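Local coordinates for protein shikimate dehydrogenase (NADP(+)) (Listeria monocytogenes, PDB 3TNL) that probably catalyses the reversible NADPH-linked reduction of 3-dehydroshikimate to shikimate on the chorismate pathway to the aromatic amino acids, at residues 84-88 with 89-93; 101-104 with 105-108; 266-270 with 271-275; 239-242 with 243-246. One frame throughout, in Å; residues are numbered along the deposited sequence. Where two conformers were deposited one is given.

Interaction 1 of 4, residues 84-88 with 89-93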
loop_
_atom_site.group_PDB
_atom_site.type_symbol
_atom_site.label_atom_id
_atom_site.label_comp_id
_atom_site.label_asym_id
_atom_site.label_seq_id
_atom_site.Cartn_x
_atom_site.Cartn_y
_atom_site.Cartn_z
ATOM N N GLN B 84 3.784 2.778 12.959
ATOM C CA GLN B 84 5.108 3.382 12.754
ATOM C C GLN B 84 5.503 3.290 11.293
ATOM O O GLN B 84 5.991 4.261 10.682
ATOM C CB GLN B 84 6.169 2.723 13.637
ATOM C CG GLN B 84 5.970 2.957 15.112
ATOM C CD GLN B 84 7.220 2.713 15.944
ATOM O OE1 GLN B 84 8.279 2.353 15.418
ATOM N NE2 GLN B 84 7.104 2.916 17.259
ATOM N N GLY B 85 5.216 2.139 10.694
ATOM C CA GLY B 85 5.543 1.927 9.296
ATOM C C GLY B 85 4.761 2.872 8.380
ATOM O O GLY B 85 5.319 3.466 7.445
ATOM N N PHE B 86 3.479 3.075 8.704
ATOM C CA PHE B 86 2.643 3.981 7.907
ATOM C C PHE B 86 3.139 5.415 8.023
ATOM O O PHE B 86 3.115 6.158 7.070
ATOM C CB PHE B 86 1.177 3.954 8.341
ATOM C CG PHE B 86 0.398 2.733 7.891
ATOM C CD1 PHE B 86 0.912 1.801 6.983
ATOM C CD2 PHE B 86 -0.893 2.570 8.343
ATOM C CE1 PHE B 86 0.123 0.693 6.557
ATOM C CE2 PHE B 86 -1.683 1.534 7.918
ATOM C CZ PHE B 86 -1.188 0.577 7.005
ATOM N N ARG B 87 3.640 5.802 9.181
ATOM C CA ARG B 87 4.236 7.136 9.330
ATOM C C ARG B 87 5.436 7.255 8.370
ATOM O O ARG B 87 5.587 8.228 7.630
ATOM C CB ARG B 87 4.739 7.375 10.750
ATOM C CG ARG B 87 3.670 7.579 11.828
ATOM C CD ARG B 87 4.330 7.791 13.170
ATOM N NE ARG B 87 3.388 7.969 14.272
ATOM C CZ ARG B 87 2.882 9.141 14.657
ATOM N NH1 ARG B 87 2.051 9.189 15.699
ATOM N NH2 ARG B 87 3.216 10.261 14.040
ATOM N N ALA B 88 6.300 6.246 8.385
ATOM C CA ALA B 88 7.519 6.255 7.568
ATOM C C ALA B 88 7.261 6.144 6.089
ATOM O O ALA B 88 8.078 6.602 5.297
ATOM C CB ALA B 88 8.511 5.172 8.061
ATOM N N MET B 89 6.143 5.514 5.715
ATOM C CA MET B 89 5.699 5.419 4.316
ATOM C C MET B 89 4.959 6.677 3.861
ATOM O O MET B 89 4.585 6.775 2.698
ATOM C CB MET B 89 4.742 4.229 4.136
ATOM C CG MET B 89 5.361 2.874 4.345
ATOM S SD MET B 89 4.174 1.546 4.642
ATOM C CE MET B 89 3.320 1.442 3.076
ATOM N N ASN B 90 4.712 7.583 4.799
ATOM C CA ASN B 90 3.968 8.829 4.564
ATOM C C ASN B 90 2.564 8.602 3.999
ATOM O O ASN B 90 2.111 9.349 3.139
ATOM C CB ASN B 90 4.739 9.783 3.635
ATOM C CG ASN B 90 4.279 11.226 3.772
ATOM O OD1 ASN B 90 3.866 11.645 4.861
ATOM N ND2 ASN B 90 4.376 11.997 2.693
ATOM N N LEU B 91 1.865 7.576 4.484
ATOM C CA LEU B 91 0.483 7.368 4.044
ATOM C C LEU B 91 -0.391 8.541 4.454
ATOM O O LEU B 91 -0.280 9.070 5.557
ATOM C CB LEU B 91 -0.138 6.107 4.632
ATOM C CG LEU B 91 0.427 4.755 4.212
ATOM C CD1 LEU B 91 -0.712 3.716 4.411
ATOM C CD2 LEU B 91 0.993 4.730 2.815
ATOM N N ARG B 92 -1.276 8.929 3.543
ATOM C CA ARG B 92 -2.208 10.024 3.841
ATOM C C ARG B 92 -3.229 9.637 4.928
ATOM O O ARG B 92 -3.690 10.486 5.701
ATOM C CB ARG B 92 -2.959 10.374 2.572
ATOM C CG ARG B 92 -4.090 11.384 2.747
ATOM C CD ARG B 92 -3.648 12.703 3.380
ATOM N NE ARG B 92 -4.765 13.621 3.459
ATOM C CZ ARG B 92 -4.765 14.739 4.181
ATOM N NH1 ARG B 92 -5.849 15.496 4.202
ATOM N NH2 ARG B 92 -3.707 15.107 4.906
ATOM N N GLY B 93 -3.596 8.363 5.000
ATOM C CA GLY B 93 -4.562 7.915 5.974
ATOM C C GLY B 93 -4.923 6.457 5.843
ATOM O O GLY B 93 -4.387 5.758 4.985
#

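Interaction 2 of 4, residues 101-104 with 105-108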
loop_
_atom_site.group_PDB
_atom_site.type_symbol
_atom_site.label_atom_id
_atom_site.label_comp_id
_atom_site.label_asym_id
_atom_site.label_seq_id
_atom_site.Cartn_x
_atom_site.Cartn_y
_atom_site.Cartn_z
ATOM N N LYS B 101 -9.610 -0.586 17.174
ATOM C CA LYS B 101 -10.216 0.758 17.295
ATOM C C LYS B 101 -10.048 1.444 18.639
ATOM O O LYS B 101 -9.955 2.656 18.694
ATOM C CB LYS B 101 -11.686 0.730 16.901
ATOM C CG LYS B 101 -11.905 0.285 15.486
ATOM C CD LYS B 101 -13.362 0.395 15.063
ATOM C CE LYS B 101 -14.263 -0.544 15.835
ATOM N NZ LYS B 101 -15.708 -0.392 15.430
ATOM N N THR B 102 -10.060 0.678 19.719
ATOM C CA THR B 102 -9.907 1.273 21.045
ATOM C C THR B 102 -8.463 1.377 21.541
ATOM O O THR B 102 -8.212 2.036 22.540
ATOM C CB THR B 102 -10.770 0.553 22.085
ATOM O OG1 THR B 102 -10.310 -0.787 22.249
ATOM C CG2 THR B 102 -12.218 0.547 21.680
ATOM N N ASN B 103 -7.509 0.753 20.844
ATOM C CA ASN B 103 -6.100 0.832 21.236
ATOM C C ASN B 103 -5.262 1.816 20.433
ATOM O O ASN B 103 -4.259 2.307 20.919
ATOM C CB ASN B 103 -5.409 -0.533 21.068
ATOM C CG ASN B 103 -5.803 -1.558 22.126
ATOM O OD1 ASN B 103 -6.303 -1.221 23.184
ATOM N ND2 ASN B 103 -5.529 -2.831 21.835
ATOM N N ILE B 104 -5.710 2.143 19.226
ATOM C CA ILE B 104 -4.847 2.901 18.287
ATOM C C ILE B 104 -4.513 4.304 18.754
ATOM O O ILE B 104 -3.456 4.806 18.408
ATOM C CB ILE B 104 -5.358 2.860 16.836
ATOM C CG1 ILE B 104 -4.250 3.282 15.853
ATOM C CG2 ILE B 104 -6.621 3.672 16.682
ATOM C CD1 ILE B 104 -4.677 3.181 14.370
ATOM N N HIS B 105 -5.381 4.917 19.563
ATOM C CA HIS B 105 -5.118 6.262 20.028
ATOM C C HIS B 105 -3.738 6.373 20.662
ATOM O O HIS B 105 -3.137 7.434 20.611
ATOM C CB HIS B 105 -6.167 6.733 21.041
ATOM C CG HIS B 105 -6.100 5.989 22.334
ATOM N ND1 HIS B 105 -6.738 4.779 22.537
ATOM C CD2 HIS B 105 -5.424 6.255 23.478
ATOM C CE1 HIS B 105 -6.478 4.352 23.761
ATOM N NE2 HIS B 105 -5.668 5.219 24.343
ATOM N N LYS B 106 -3.238 5.290 21.264
ATOM C CA LYS B 106 -1.907 5.252 21.887
ATOM C C LYS B 106 -0.784 5.679 20.941
ATOM O O LYS B 106 0.250 6.215 21.361
ATOM C CB LYS B 106 -1.536 3.808 22.319
ATOM C CG LYS B 106 -2.462 3.058 23.296
ATOM C CD LYS B 106 -1.990 1.559 23.377
ATOM C CE LYS B 106 -3.053 0.574 23.908
ATOM N NZ LYS B 106 -3.416 0.755 25.327
ATOM N N TYR B 107 -0.996 5.420 19.656
ATOM C CA TYR B 107 0.006 5.622 18.634
ATOM C C TYR B 107 -0.252 6.820 17.743
ATOM O O TYR B 107 0.503 7.028 16.784
ATOM C CB TYR B 107 0.116 4.343 17.766
ATOM C CG TYR B 107 0.285 3.107 18.614
ATOM C CD1 TYR B 107 1.331 3.038 19.522
ATOM C CD2 TYR B 107 -0.588 2.025 18.527
ATOM C CE1 TYR B 107 1.500 1.935 20.318
ATOM C CE2 TYR B 107 -0.416 0.903 19.335
ATOM C CZ TYR B 107 0.622 0.893 20.235
ATOM O OH TYR B 107 0.848 -0.195 21.052
ATOM N N LEU B 108 -1.300 7.596 18.055
ATOM C CA LEU B 108 -1.651 8.778 17.292
ATOM C C LEU B 108 -1.239 10.033 18.028
ATOM O O LEU B 108 -0.774 9.978 19.187
ATOM C CB LEU B 108 -3.155 8.779 17.015
ATOM C CG LEU B 108 -3.758 7.510 16.381
ATOM C CD1 LEU B 108 -5.260 7.689 16.105
ATOM C CD2 LEU B 108 -3.012 7.114 15.093
HETATM O O HOH W 1 -8.356 4.564 19.987
#

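Interaction 3 of 4, residues 266-270 with 271-275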
loop_
_atom_site.group_PDB
_atom_site.type_symbol
_atom_site.label_atom_id
_atom_site.label_comp_id
_atom_site.label_asym_id
_atom_site.label_seq_id
_atom_site.Cartn_x
_atom_site.Cartn_y
_atom_site.Cartn_z
ATOM N N PRO B 266 -29.150 -9.324 6.376
ATOM C CA PRO B 266 -30.123 -9.039 5.282
ATOM C C PRO B 266 -30.591 -7.599 5.217
ATOM O O PRO B 266 -30.468 -6.874 6.201
ATOM C CB PRO B 266 -31.303 -9.906 5.670
ATOM C CG PRO B 266 -31.268 -9.918 7.136
ATOM C CD PRO B 266 -29.825 -10.052 7.462
ATOM N N THR B 267 -31.116 -7.196 4.057
ATOM C CA THR B 267 -31.606 -5.840 3.848
ATOM C C THR B 267 -32.875 -5.517 4.664
ATOM O O THR B 267 -33.211 -4.357 4.855
ATOM C CB THR B 267 -31.827 -5.517 2.393
ATOM O OG1 THR B 267 -32.809 -6.424 1.857
ATOM C CG2 THR B 267 -30.522 -5.616 1.599
ATOM N N LYS B 268 -33.528 -6.537 5.212
ATOM C CA LYS B 268 -34.687 -6.334 6.078
ATOM C C LYS B 268 -34.661 -7.383 7.180
ATOM O O LYS B 268 -34.990 -8.541 6.937
ATOM C CB LYS B 268 -35.975 -6.409 5.258
ATOM C CG LYS B 268 -37.220 -5.933 5.990
ATOM C CD LYS B 268 -38.503 -6.156 5.186
ATOM C CE LYS B 268 -38.447 -5.547 3.827
ATOM N NZ LYS B 268 -39.814 -5.525 3.156
ATOM N N THR B 269 -34.141 -7.000 8.339
ATOM C CA THR B 269 -34.123 -7.870 9.499
ATOM C C THR B 269 -35.545 -8.158 9.964
ATOM O O THR B 269 -36.499 -7.525 9.501
ATOM C CB THR B 269 -33.413 -7.274 10.671
ATOM O OG1 THR B 269 -34.014 -5.988 10.935
ATOM C CG2 THR B 269 -31.901 -7.127 10.398
ATOM N N ARG B 270 -35.700 -9.158 10.835
ATOM C CA ARG B 270 -37.029 -9.454 11.369
ATOM C C ARG B 270 -37.606 -8.229 12.056
ATOM O O ARG B 270 -38.811 -7.955 11.908
ATOM C CB ARG B 270 -37.022 -10.692 12.275
ATOM C CG ARG B 270 -38.365 -11.091 12.852
ATOM C CD ARG B 270 -39.403 -11.386 11.788
ATOM N NE ARG B 270 -40.678 -11.659 12.437
ATOM C CZ ARG B 270 -41.872 -11.374 11.937
ATOM N NH1 ARG B 270 -42.950 -11.617 12.686
ATOM N NH2 ARG B 270 -42.017 -10.757 10.757
ATOM N N LEU B 271 -36.799 -7.491 12.808
ATOM C CA LEU B 271 -37.273 -6.228 13.410
ATOM C C LEU B 271 -37.879 -5.311 12.333
ATOM O O LEU B 271 -38.944 -4.756 12.574
ATOM C CB LEU B 271 -36.128 -5.522 14.119
ATOM C CG LEU B 271 -36.416 -4.119 14.657
ATOM C CD1 LEU B 271 -37.504 -4.176 15.714
ATOM C CD2 LEU B 271 -35.130 -3.507 15.216
ATOM N N LEU B 272 -37.158 -5.056 11.240
ATOM C CA LEU B 272 -37.712 -4.172 10.178
ATOM C C LEU B 272 -38.982 -4.727 9.572
ATOM O O LEU B 272 -39.881 -3.957 9.262
ATOM C CB LEU B 272 -36.650 -3.793 9.146
ATOM C CG LEU B 272 -35.423 -3.058 9.732
ATOM C CD1 LEU B 272 -34.480 -2.626 8.570
ATOM C CD2 LEU B 272 -35.830 -1.826 10.533
ATOM N N GLU B 273 -39.085 -6.046 9.421
ATOM C CA GLU B 273 -40.324 -6.625 8.915
ATOM C C GLU B 273 -41.484 -6.288 9.872
ATOM O O GLU B 273 -42.558 -5.897 9.429
ATOM C CB GLU B 273 -40.230 -8.159 8.792
ATOM C CG GLU B 273 -39.296 -8.734 7.794
ATOM C CD GLU B 273 -39.379 -10.261 7.724
ATOM O OE1 GLU B 273 -40.231 -10.848 8.450
ATOM O OE2 GLU B 273 -38.649 -10.862 6.878
ATOM N N ILE B 274 -41.306 -6.499 11.163
ATOM C CA ILE B 274 -42.341 -6.231 12.140
ATOM C C ILE B 274 -42.693 -4.758 12.104
ATOM O O ILE B 274 -43.869 -4.385 12.139
ATOM C CB ILE B 274 -41.921 -6.664 13.561
ATOM C CG1 ILE B 274 -41.723 -8.175 13.606
ATOM C CG2 ILE B 274 -43.008 -6.249 14.542
ATOM C CD1 ILE B 274 -40.953 -8.664 14.870
ATOM N N ALA B 275 -41.677 -3.894 12.006
ATOM C CA ALA B 275 -41.927 -2.461 11.917
ATOM C C ALA B 275 -42.772 -2.122 10.714
ATOM O O ALA B 275 -43.726 -1.352 10.812
ATOM C CB ALA B 275 -40.613 -1.703 11.878
HETATM O O HOH W 2 -36.891 -9.911 5.290
#

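Interaction 4 of 4, residues 239-242 with 243-246. With NAD (nicotinamide-adenine-dinucleotide), chain H.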
loop_
_atom_site.group_PDB
_atom_site.type_symbol
_atom_site.label_atom_id
_atom_site.label_comp_id
_atom_site.label_asym_id
_atom_site.label_seq_id
_atom_site.Cartn_x
_atom_site.Cartn_y
_atom_site.Cartn_z
ATOM N N LYS B 239 -26.755 -12.912 10.711
ATOM C CA LYS B 239 -26.118 -14.189 11.064
ATOM C C LYS B 239 -25.133 -13.930 12.195
ATOM O O LYS B 239 -24.384 -12.958 12.109
ATOM C CB LYS B 239 -25.386 -14.786 9.847
ATOM C CG LYS B 239 -24.368 -15.891 10.200
ATOM C CD LYS B 239 -23.121 -15.289 10.892
ATOM C CE LYS B 239 -22.189 -16.341 11.496
ATOM N NZ LYS B 239 -21.021 -15.779 12.306
ATOM N N PRO B 240 -25.071 -14.819 13.217
ATOM C CA PRO B 240 -25.785 -16.098 13.418
ATOM C C PRO B 240 -27.173 -15.997 14.069
ATOM O O PRO B 240 -27.702 -16.985 14.558
ATOM C CB PRO B 240 -24.813 -16.858 14.334
ATOM C CG PRO B 240 -24.309 -15.798 15.217
ATOM C CD PRO B 240 -24.084 -14.614 14.285
ATOM N N PHE B 241 -27.760 -14.803 14.001
ATOM C CA PHE B 241 -29.052 -14.502 14.608
ATOM C C PHE B 241 -30.087 -14.034 13.572
ATOM O O PHE B 241 -30.968 -13.220 13.877
ATOM C CB PHE B 241 -28.882 -13.406 15.675
ATOM C CG PHE B 241 -27.847 -13.705 16.737
ATOM C CD1 PHE B 241 -28.110 -14.611 17.750
ATOM C CD2 PHE B 241 -26.649 -13.049 16.726
ATOM C CE1 PHE B 241 -27.158 -14.879 18.751
ATOM C CE2 PHE B 241 -25.721 -13.291 17.710
ATOM C CZ PHE B 241 -25.964 -14.243 18.699
ATOM N N GLU B 242 -29.999 -14.519 12.342
ATOM C CA GLU B 242 -30.923 -14.095 11.312
ATOM C C GLU B 242 -32.296 -14.670 11.612
ATOM O O GLU B 242 -32.455 -15.855 11.967
ATOM C CB GLU B 242 -30.405 -14.547 9.942
ATOM C CG GLU B 242 -31.163 -13.916 8.803
ATOM C CD GLU B 242 -30.505 -14.066 7.446
ATOM O OE1 GLU B 242 -29.465 -14.762 7.342
ATOM O OE2 GLU B 242 -31.058 -13.526 6.476
ATOM N N GLY B 243 -33.312 -13.821 11.474
ATOM C CA GLY B 243 -34.710 -14.213 11.743
ATOM C C GLY B 243 -35.106 -13.990 13.197
ATOM O O GLY B 243 -36.239 -14.215 13.565
ATOM N N GLU B 244 -34.134 -13.598 14.035
ATOM C CA GLU B 244 -34.367 -13.290 15.440
ATOM C C GLU B 244 -34.534 -11.795 15.650
ATOM O O GLU B 244 -34.042 -10.975 14.859
ATOM C CB GLU B 244 -33.205 -13.765 16.341
ATOM C CG GLU B 244 -32.873 -15.268 16.275
ATOM C CD GLU B 244 -31.783 -15.691 17.242
ATOM O OE1 GLU B 244 -30.861 -16.457 16.812
ATOM O OE2 GLU B 244 -31.871 -15.276 18.414
ATOM N N THR B 245 -35.264 -11.437 16.710
ATOM C CA THR B 245 -35.441 -10.058 17.102
ATOM C C THR B 245 -35.398 -9.908 18.630
ATOM O O THR B 245 -35.686 -10.858 19.348
ATOM C CB THR B 245 -36.761 -9.481 16.523
ATOM O OG1 THR B 245 -36.830 -8.093 16.842
ATOM C CG2 THR B 245 -38.002 -10.204 17.063
ATOM N N LEU B 246 -34.974 -8.727 19.087
ATOM C CA LEU B 246 -35.054 -8.344 20.500
ATOM C C LEU B 246 -36.366 -7.600 20.840
ATOM O O LEU B 246 -36.611 -7.314 21.988
ATOM C CB LEU B 246 -33.878 -7.478 20.884
ATOM C CG LEU B 246 -32.511 -8.175 20.817
ATOM C CD1 LEU B 246 -31.384 -7.172 21.092
ATOM C CD2 LEU B 246 -32.429 -9.426 21.749
HETATM P PA NAD H . -19.988 -5.612 19.168
HETATM O O1A NAD H . -19.455 -7.042 19.208
HETATM O O2A NAD H . -19.034 -4.478 19.492
HETATM O O5B NAD H . -21.324 -5.534 20.082
HETATM C C5B NAD H . -22.349 -6.528 20.085
HETATM C C4B NAD H . -23.610 -5.961 20.748
HETATM O O4B NAD H . -24.701 -6.872 20.534
HETATM C C3B NAD H . -23.495 -5.896 22.258
HETATM O O3B NAD H . -24.322 -4.800 22.722
HETATM C C2B NAD H . -24.086 -7.196 22.751
HETATM O O2B NAD H . -24.637 -7.107 24.058
HETATM C C1B NAD H . -25.194 -7.413 21.741
HETATM N N9A NAD H . -25.635 -8.795 21.517
HETATM C C8A NAD H . -24.956 -9.727 20.807
HETATM N N7A NAD H . -25.687 -10.859 20.745
HETATM C C5A NAD H . -26.860 -10.675 21.401
HETATM C C6A NAD H . -27.991 -11.412 21.685
HETATM N N6A NAD H . -28.112 -12.667 21.239
HETATM N N1A NAD H . -29.013 -10.850 22.367
HETATM C C2A NAD H . -28.923 -9.578 22.825
HETATM N N3A NAD H . -27.847 -8.791 22.594
HETATM C C4A NAD H . -26.807 -9.293 21.892
HETATM O O3 NAD H . -20.613 -5.435 17.707
HETATM P PN NAD H . -20.662 -4.098 16.815
HETATM O O1N NAD H . -19.370 -3.874 16.070
HETATM O O2N NAD H . -21.280 -2.962 17.633
HETATM O O5D NAD H . -21.691 -4.491 15.639
HETATM C C5D NAD H . -23.047 -4.761 15.976
HETATM C C4D NAD H . -23.775 -4.802 14.647
HETATM O O4D NAD H . -23.570 -3.559 13.954
HETATM C C3D NAD H . -23.222 -5.891 13.742
HETATM O O3D NAD H . -24.321 -6.624 13.193
HETATM C C2D NAD H . -22.467 -5.141 12.657
HETATM O O2D NAD H . -22.403 -5.865 11.408
HETATM C C1D NAD H . -23.260 -3.842 12.577
HETATM N N1N NAD H . -22.550 -2.674 12.051
HETATM C C2N NAD H . -23.039 -2.030 10.975
HETATM C C3N NAD H . -22.398 -0.906 10.466
HETATM C C7N NAD H . -22.919 -0.169 9.275
HETATM O O7N NAD H . -22.102 0.538 8.687
HETATM N N7N NAD H . -24.219 -0.275 8.926
HETATM C C4N NAD H . -21.224 -0.449 11.087
HETATM C C5N NAD H . -20.741 -1.129 12.200
HETATM C C6N NAD H . -21.421 -2.253 12.669
HETATM O O HOH W 3 -30.762 -18.565 14.916
#

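Interaction 1 of 4, residues 84-88 with 89-93
The ring of Phe86 meets Leu91 on one face and Met89 at its edge, within a Schellman motif that ends helix 79-88. Leu91 CD1 lies over that face in a CH-pi contact, 3.7 Å from the Phe86 ring centroid and displaced toward the rim. At the edge, near the ring plane, Met89 SD approaches Phe86 CD1 to 4.0 Å, a Met-aromatic contact made side-on. The first torsion of the methionine (chi1 -66°) sets CG beside its backbone N, and Met89 CG therefore rests 3.2 Å from Gly85 O. Phe86 also meets the ring of Trp94, and across the dimer it packs on Met89 of the second subunit, so the helix end is buried by both chains.

The backbone shows how such a terminus is built. Met89 N still makes the helical bond to Gly85 O (2.8 Å). Asn90 then turns to a positive phi of 57°, and the chain leaves the helix while its N-H groups still bond back into the last turn, Leu91 N reaching Phe86 O at 3.2 Å. That bond lays the leucine side chain across the ring of Phe86, before the chain runs on into strand 93-96 of the substrate-binding domain. The other bond of the motif is steeper: Asn90 N sits well above the carbonyl plane of Arg87, 3.0 Å from Arg87 O.

Interaction 2 of 4, residues 101-104 with 105-108
Residues 104-107 form a short 3-10 turn, with Asn103 O and Leu108 N supplying the bonds at its two ends. Lys106 N donates to Asn103 O at 3.2 Å, Tyr107 N to Ile104 O at 2.8 Å, and Leu108 N to His105 O. In the first two the donor stands above the carbonyl plane, clear of the lone pairs, consistent with the tight winding. In sequence the segment falls between strands 93-96 and 110-111 of the substrate-binding domain, a few residues after Lys101, the inferred proton acceptor of the active site.

The polar face is stitched by one water. It donates to Lys101 O at 2.8 Å and accepts from His105 N, and it lies in the plane of the imidazole at the edge, 3.0 Å from His105 ND1. The ring can meet it because CG of His105 sits between the backbone N and the carbonyl carbon (chi1 68°), which folds the imidazole back toward the start of the turn. Lys106 runs beside Asn103, the two side chains pointing the same way, with Lys106 CE 3.8 Å from Asn103 OD1; the lysine's CB meanwhile lies over the centre of the Tyr107 ring.

The other side is apolar. Ile104 is buried against Val83 of helix 79-88 and against Trp94 and Val96, tying the turn to the helix and the sheet. Leu108 closes this side: its CG rests 3.4 Å from Ile104 O, and its CD2 reaches Ile104 CG1 at 4.1 Å.

Interaction 3 of 4, residues 266-270 with 271-275
Arg270 lays its guanidinium over Ile274, whose CG1 sits 3.6 Å beneath the plane of the group and under its centre. The arginine leaves the backbone with CG trans to N (chi1 -179°) and bends at the next bond (chi2 59°), so that the chain turns along the first turn of helix 270-277 instead of leaving it. There Arg270 NH2 forms a salt bridge of 2.9 Å with Glu273 OE1, the oxygen lying near the guanidinium edge, somewhat tilted from its plane, and using its anti lone pair. The two charged planes stand 74° apart, which precludes a two-pronged, coplanar pairing. NH2 has a second acid in Glu277, one turn further along.

Thr269 is the N-cap. Its OG1 accepts from Leu272 N in a long but nearly straight bond of 3.3 Å, and it is also hydrogen-bonded to Asp261, at the end of strand 258-261. The carbonyl of the same threonine starts the regular helical pattern by taking Glu273 N at 3.0 Å. Lys268 crosses the glutamate chain at about a right angle, its CD 3.8 Å from Glu273 CG, and its amino group pairs with Glu276. A water joins Lys268 O to Glu273 OE2 (2.6 Å to the latter), so each carboxylate oxygen has a partner.

The helix is the crossover between parallel strands 258-261 and 281-283 of the Rossmann-type sheet. Sharing the glutamate's charge between Arg270 NH2 and the water would tend to keep it ionised, while any gain from the helix dipole is probably modest.

Interaction 4 of 4, residues 239-242 with 243-246
One backbone hydrogen bond closes the type II beta turn that runs from Phe241 to Glu244: Glu244 N donates to Phe241 O at 3.2 Å, from above the carbonyl plane. Gly243 takes the third position with a positive phi of 89°, where the absence of a CB keeps the backbone clear of the carbonyl oxygen of Glu242. The turn belongs to the loop after strand 229-232 of the Rossmann-type domain, and its Phe241 lines the NAD pocket.

Polar and aromatic groups meet where Glu244 folds back over the turn. Its chain is extended beyond CG and brings OE1 to the edge of the Phe241 ring, 3.4 Å from Phe241 CD1, with carboxylate and ring planes 77° apart. An acceptor oxygen placed there would probably be mildly favourable, since the rim carries the C-H groups. A water donates to the same oxygen, Glu244 OE1, at 2.8 Å and reaches Pro240 O only weakly.

Van der Waals contacts surround the aromatic ring and reach the cofactor. Pro240, which follows a cis peptide bond, places CG over one face of the Phe241 ring, offset toward the rim, at 3.8 Å above its plane. The opposite face carries the exocyclic amino group of the NAD adenine. Further along, Leu246 touches the same base at its six-membered ring, CD2 lying 3.7 Å from C2A of NAD. The amino nitrogen N6A of NAD approaches closest at Phe241 CE1, 3.5 Å away.

The four contacts form two pairs, one in each domain. Interactions 1 and 2, with centres 15 Å apart, share the substrate-binding domain and its mixed sheet; Arg87 NH1 probably hydrogen-bonds Tyr107 O at 2.9 Å, joining the helix end to the 3-10 turn. Interactions 4 and 3, in that order along the chain, lie 10 Å apart between centres in the Rossmann-type domain, where the turn packs on the helix start through Thr245 with Leu271 and Glu242 with Pro266. Centres in different domains are 32 to 42 Å apart. Each pair thus lies within one domain, and the enzyme's substrate and cofactor meet between the two.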